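Probable hydrolase (Pseudomonas aeruginosa, PDB 7AL6) is of unknown function but has the alpha/beta-hydrolase fold and is probably a hydrolase, perhaps a lipolytic enzyme. Local coordinates at residues 20-25 / 46-51; 73-78 / 203-208. All coordinates share one frame; numbering follows the deposited sequence.

Contact 1: 20-25 / 46-51; sequences HLFGPP and LAPKLA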
# COMPACT_ATOMS: atom_id res chain seq x y z
N HIS A 20 7.38 -13.58 -18.85
CA HIS A 20 7.80 -13.70 -20.23
C HIS A 20 6.96 -14.78 -20.89
O HIS A 20 6.76 -15.86 -20.32
CB HIS A 20 9.30 -14.04 -20.35
CG HIS A 20 9.86 -13.77 -21.72
ND1 HIS A 20 10.28 -12.51 -22.12
CD2 HIS A 20 10.00 -14.57 -22.81
CE1 HIS A 20 10.68 -12.56 -23.38
NE2 HIS A 20 10.49 -13.79 -23.83
N LEU A 21 6.47 -14.50 -22.09
CA LEU A 21 5.55 -15.39 -22.82
C LEU A 21 6.30 -16.16 -23.91
O LEU A 21 6.93 -15.52 -24.72
CB LEU A 21 4.44 -14.54 -23.43
CG LEU A 21 3.62 -13.72 -22.45
CD1 LEU A 21 2.52 -12.99 -23.17
CD2 LEU A 21 3.06 -14.59 -21.35
N PHE A 22 6.20 -17.48 -23.95
CA PHE A 22 6.86 -18.30 -24.98
C PHE A 22 5.83 -19.17 -25.70
O PHE A 22 4.87 -19.59 -25.10
CB PHE A 22 7.86 -19.29 -24.39
CG PHE A 22 9.04 -18.69 -23.68
CD1 PHE A 22 10.17 -18.35 -24.38
CD2 PHE A 22 9.02 -18.53 -22.32
CE1 PHE A 22 11.26 -17.82 -23.73
CE2 PHE A 22 10.12 -18.00 -21.67
CZ PHE A 22 11.23 -17.66 -22.38
N GLY A 23 6.10 -19.48 -26.95
CA GLY A 23 5.31 -20.41 -27.75
C GLY A 23 4.13 -19.78 -28.42
O GLY A 23 3.80 -18.66 -28.18
N PRO A 24 3.46 -20.57 -29.24
CA PRO A 24 2.27 -20.13 -29.98
C PRO A 24 1.10 -19.81 -29.07
O PRO A 24 0.85 -20.52 -28.08
CB PRO A 24 1.96 -21.33 -30.89
CG PRO A 24 2.64 -22.52 -30.24
CD PRO A 24 3.82 -21.99 -29.49
N PRO A 25 0.33 -18.75 -29.37
CA PRO A 25 -0.80 -18.41 -28.50
C PRO A 25 -1.77 -19.55 -28.31
O PRO A 25 -2.47 -19.57 -27.30
CB PRO A 25 -1.48 -17.22 -29.21
CG PRO A 25 -0.58 -16.79 -30.29
CD PRO A 25 0.70 -17.62 -30.25
N LEU A 46 15.46 -23.44 -22.00
CA LEU A 46 14.48 -24.54 -22.07
C LEU A 46 13.18 -24.20 -22.79
O LEU A 46 12.85 -24.90 -23.69
CB LEU A 46 14.18 -24.97 -20.64
CG LEU A 46 13.18 -26.10 -20.51
CD1 LEU A 46 13.53 -27.21 -21.47
CD2 LEU A 46 13.11 -26.60 -19.09
N ALA A 47 12.54 -23.09 -22.47
CA ALA A 47 11.19 -22.77 -22.97
C ALA A 47 11.19 -22.69 -24.49
O ALA A 47 10.29 -23.22 -25.08
CB ALA A 47 10.65 -21.51 -22.35
N PRO A 48 12.15 -22.06 -25.18
CA PRO A 48 12.11 -21.98 -26.63
C PRO A 48 12.15 -23.35 -27.32
O PRO A 48 11.74 -23.42 -28.40
CB PRO A 48 13.35 -21.17 -27.00
CG PRO A 48 13.67 -20.42 -25.76
CD PRO A 48 13.28 -21.35 -24.64
N LYS A 49 12.74 -24.35 -26.68
CA LYS A 49 12.89 -25.73 -27.21
C LYS A 49 11.60 -26.55 -27.06
O LYS A 49 11.55 -27.62 -27.63
CB LYS A 49 14.05 -26.41 -26.50
CG LYS A 49 15.42 -25.82 -26.79
CD LYS A 49 16.52 -26.47 -26.04
CE LYS A 49 17.88 -25.94 -26.41
NZ LYS A 49 17.96 -24.47 -26.26
N LEU A 50 10.64 -26.11 -26.27
CA LEU A 50 9.38 -26.86 -26.06
C LEU A 50 8.29 -26.34 -26.99
O LEU A 50 7.45 -25.61 -26.53
CB LEU A 50 9.00 -26.76 -24.59
CG LEU A 50 9.95 -27.45 -23.63
CD1 LEU A 50 9.58 -27.16 -22.20
CD2 LEU A 50 10.00 -28.94 -23.89
N ALA A 51 8.30 -26.76 -28.25
CA ALA A 51 7.34 -26.35 -29.26
C ALA A 51 5.93 -26.78 -28.88
O ALA A 51 5.71 -27.78 -28.20
CB ALA A 51 7.72 -26.97 -30.60

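Contact 2: 73-78 / 203-208; sequences ASYLLW and ARLTLP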
# COMPACT_ATOMS: atom_id res chain seq x y z
N ALA A 73 3.01 -8.59 4.34
CA ALA A 73 2.70 -9.87 3.71
C ALA A 73 3.90 -10.81 3.76
O ALA A 73 5.04 -10.37 3.78
CB ALA A 73 2.25 -9.67 2.27
N SER A 74 3.62 -12.09 3.80
CA SER A 74 4.61 -13.18 3.94
C SER A 74 5.03 -13.79 2.60
O SER A 74 4.36 -13.59 1.63
CB SER A 74 4.01 -14.19 4.85
OG SER A 74 2.89 -14.80 4.27
N TYR A 75 6.14 -14.50 2.56
CA TYR A 75 6.63 -15.21 1.35
C TYR A 75 6.68 -16.71 1.67
O TYR A 75 7.72 -17.30 1.58
CB TYR A 75 7.97 -14.69 0.86
CG TYR A 75 7.97 -13.35 0.17
CD1 TYR A 75 8.09 -12.17 0.89
CD2 TYR A 75 7.95 -13.24 -1.21
CE1 TYR A 75 8.14 -10.94 0.27
CE2 TYR A 75 7.99 -12.02 -1.84
CZ TYR A 75 8.09 -10.86 -1.10
OH TYR A 75 8.12 -9.66 -1.70
N LEU A 76 5.56 -17.28 2.08
CA LEU A 76 5.44 -18.72 2.39
C LEU A 76 5.08 -19.48 1.11
O LEU A 76 4.61 -18.87 0.17
CB LEU A 76 4.43 -18.93 3.51
CG LEU A 76 4.71 -18.11 4.75
CD1 LEU A 76 3.73 -18.41 5.85
CD2 LEU A 76 6.12 -18.30 5.22
N LEU A 77 5.31 -20.78 1.08
CA LEU A 77 5.15 -21.61 -0.14
C LEU A 77 3.71 -21.53 -0.66
O LEU A 77 3.57 -21.41 -1.83
CB LEU A 77 5.55 -23.05 0.17
CG LEU A 77 7.04 -23.28 0.42
CD1 LEU A 77 7.29 -24.69 0.92
CD2 LEU A 77 7.85 -23.02 -0.82
N TRP A 78 2.70 -21.56 0.20
CA TRP A 78 1.28 -21.49 -0.20
C TRP A 78 0.91 -20.08 -0.70
O TRP A 78 -0.10 -19.97 -1.34
CB TRP A 78 0.34 -22.00 0.90
CG TRP A 78 0.65 -21.50 2.26
CD1 TRP A 78 0.19 -20.36 2.83
CD2 TRP A 78 1.52 -22.11 3.21
NE1 TRP A 78 0.71 -20.23 4.08
CE2 TRP A 78 1.54 -21.28 4.33
CE3 TRP A 78 2.31 -23.26 3.21
CZ2 TRP A 78 2.29 -21.58 5.46
CZ3 TRP A 78 3.06 -23.54 4.32
CH2 TRP A 78 3.05 -22.72 5.43
N ALA A 203 14.07 -8.40 1.34
CA ALA A 203 14.72 -8.91 2.53
C ALA A 203 13.84 -9.89 3.28
O ALA A 203 14.35 -10.74 4.02
CB ALA A 203 15.12 -7.76 3.44
N ARG A 204 12.52 -9.81 3.12
CA ARG A 204 11.66 -10.77 3.79
C ARG A 204 11.92 -12.19 3.30
O ARG A 204 11.57 -13.15 3.99
CB ARG A 204 10.18 -10.41 3.59
CG ARG A 204 9.76 -9.13 4.33
CD ARG A 204 8.31 -8.82 4.00
NE ARG A 204 8.23 -8.07 2.75
CZ ARG A 204 7.11 -7.56 2.25
NH1 ARG A 204 5.95 -7.74 2.87
NH2 ARG A 204 7.16 -6.89 1.11
N LEU A 205 12.50 -12.34 2.10
CA LEU A 205 12.77 -13.65 1.56
C LEU A 205 13.76 -14.42 2.42
O LEU A 205 13.89 -15.63 2.24
CB LEU A 205 13.32 -13.55 0.13
CG LEU A 205 12.25 -13.14 -0.88
CD1 LEU A 205 12.80 -12.77 -2.21
CD2 LEU A 205 11.22 -14.27 -1.06
N THR A 206 14.50 -13.73 3.31
CA THR A 206 15.46 -14.39 4.21
C THR A 206 14.82 -14.88 5.50
O THR A 206 15.50 -15.55 6.28
CB THR A 206 16.64 -13.45 4.60
OG1 THR A 206 16.18 -12.36 5.43
CG2 THR A 206 17.28 -12.88 3.40
N LEU A 207 13.58 -14.52 5.77
CA LEU A 207 12.98 -14.86 7.05
C LEU A 207 12.75 -16.37 7.10
O LEU A 207 12.50 -17.00 6.07
CB LEU A 207 11.65 -14.15 7.23
CG LEU A 207 11.73 -12.63 7.44
CD1 LEU A 207 10.33 -12.03 7.21
CD2 LEU A 207 12.24 -12.28 8.83
N PRO A 208 12.84 -16.97 8.28
CA PRO A 208 12.45 -18.38 8.40
C PRO A 208 10.94 -18.50 8.54
O PRO A 208 10.27 -17.60 9.02
CB PRO A 208 13.17 -18.84 9.67
CG PRO A 208 13.29 -17.61 10.51
CD PRO A 208 13.38 -16.42 9.52

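Contact 1: 20-25 / 46-51
In the alpha/beta-hydrolase fold, the end of strand 16-22 meets the turn that leads toward strand 53-58, and Phe22 packs on Ala47 there. The methyl CB of Ala47 sits over the centre of the Phe22 ring. It lies 3.4 Å from the ring centroid and 13° off the ring normal, which makes a CH-pi contact. The CD2 atom of Phe22 comes closest, also at 3.4 Å from Ala47 CB. Both faces of the phenyl ring are covered. On the face opposite Ala47 lies His20, whose CD2 is 3.4 Å above the ring plane and nearer the rim. Phe22 reaches this place with CG anti to its carbonyl carbon (chi1 -63°). Pro48 adds a looser touch: its CG comes obliquely to within 4.1 Å of Phe22 CE1. The contact is apolar, and no hydrogen bond joins the two segments.

Residues 46-50 form a compact turn. The Lys49 N to Leu46 O bond is 3.0 Å and the Leu50 N to Ala47 O bond is 3.1 Å. This fold of the backbone presents Ala47 and Pro48 to the ring. Strand 53-58 lies next to both partners: Phe22 pairs with Ile55 through the backbone, and Ala47 touches the Ile55 side chain. On the turn, Leu46 packs on Val276 and Ala277 of helix 270-284, and Lys49 forms a salt bridge with Glu270. The contact thus joins an antiparallel strand to the loop connecting strands 28-33 and 53-58 of the mixed sheet characteristic of alpha/beta hydrolases.

Contact 2: 73-78 / 203-208
Arg204 lies across from Ala73 and Tyr75, where the loop leading into helix 77-91 of the alpha/beta-hydrolase fold meets the short 3-10 segment 203-206. Its CB sits 3.8 Å from CD1 of Tyr75. The chain then runs out to CD, which passes 3.6 Å from the carbonyl oxygen of Ala73. A bend at chi3 (-85°) turns the end of the side chain. Arg204 NE comes to the ring edge, in the ring plane, at 3.8 Å from Tyr75 CE1. The guanidinium stands almost upright to the ring, with the planes 86° apart, and the ring turns its edge, at CE1, to one guanidinium face.

At the tip, NH1 gives a weak hydrogen bond to Ala73 O, 2.9 Å long and bent to 120°. NH1 also hydrogen-bonds to Ala70 O, and NH2 to Arg69 O. NH2 forms a salt bridge with Asp202. Asp202 is hydrogen-bonded to Tyr75 OH as well, so one carboxylate holds the ends of both side chains.

Leu205 lies over a face of the Tyr75 ring; its CD2 makes the closest touch, 3.4 Å from Tyr75 CD2. Tyr80 of helix 77-91 touches both Tyr75 and Leu205. Ala73 of the second subunit packs on Ala73 of this chain. Within segment 203-206, Thr206 OG1 donates a 2.8 Å hydrogen bond to Ala203 O, which also accepts from Thr206 N.

Contact 1 and contact 2 lie on opposite sides of the chain's centre, with their centres about 30 Å apart and nearest atoms about 17 Å apart. They share no helix or strand. Both are partly buried, and in each an aromatic ring has an aliphatic side chain over a face. Contact 1 joins a sheet strand to a nearby turn and is wholly apolar across its segments. Contact 2 joins parts far apart in sequence, the loop before helix 77-91 and residues 203-208. It adds a weak hydrogen bond across the segments and a charged arginine whose stronger partners lie outside them. Another subunit reaches contact 2, whereas none touches the segments of contact 1.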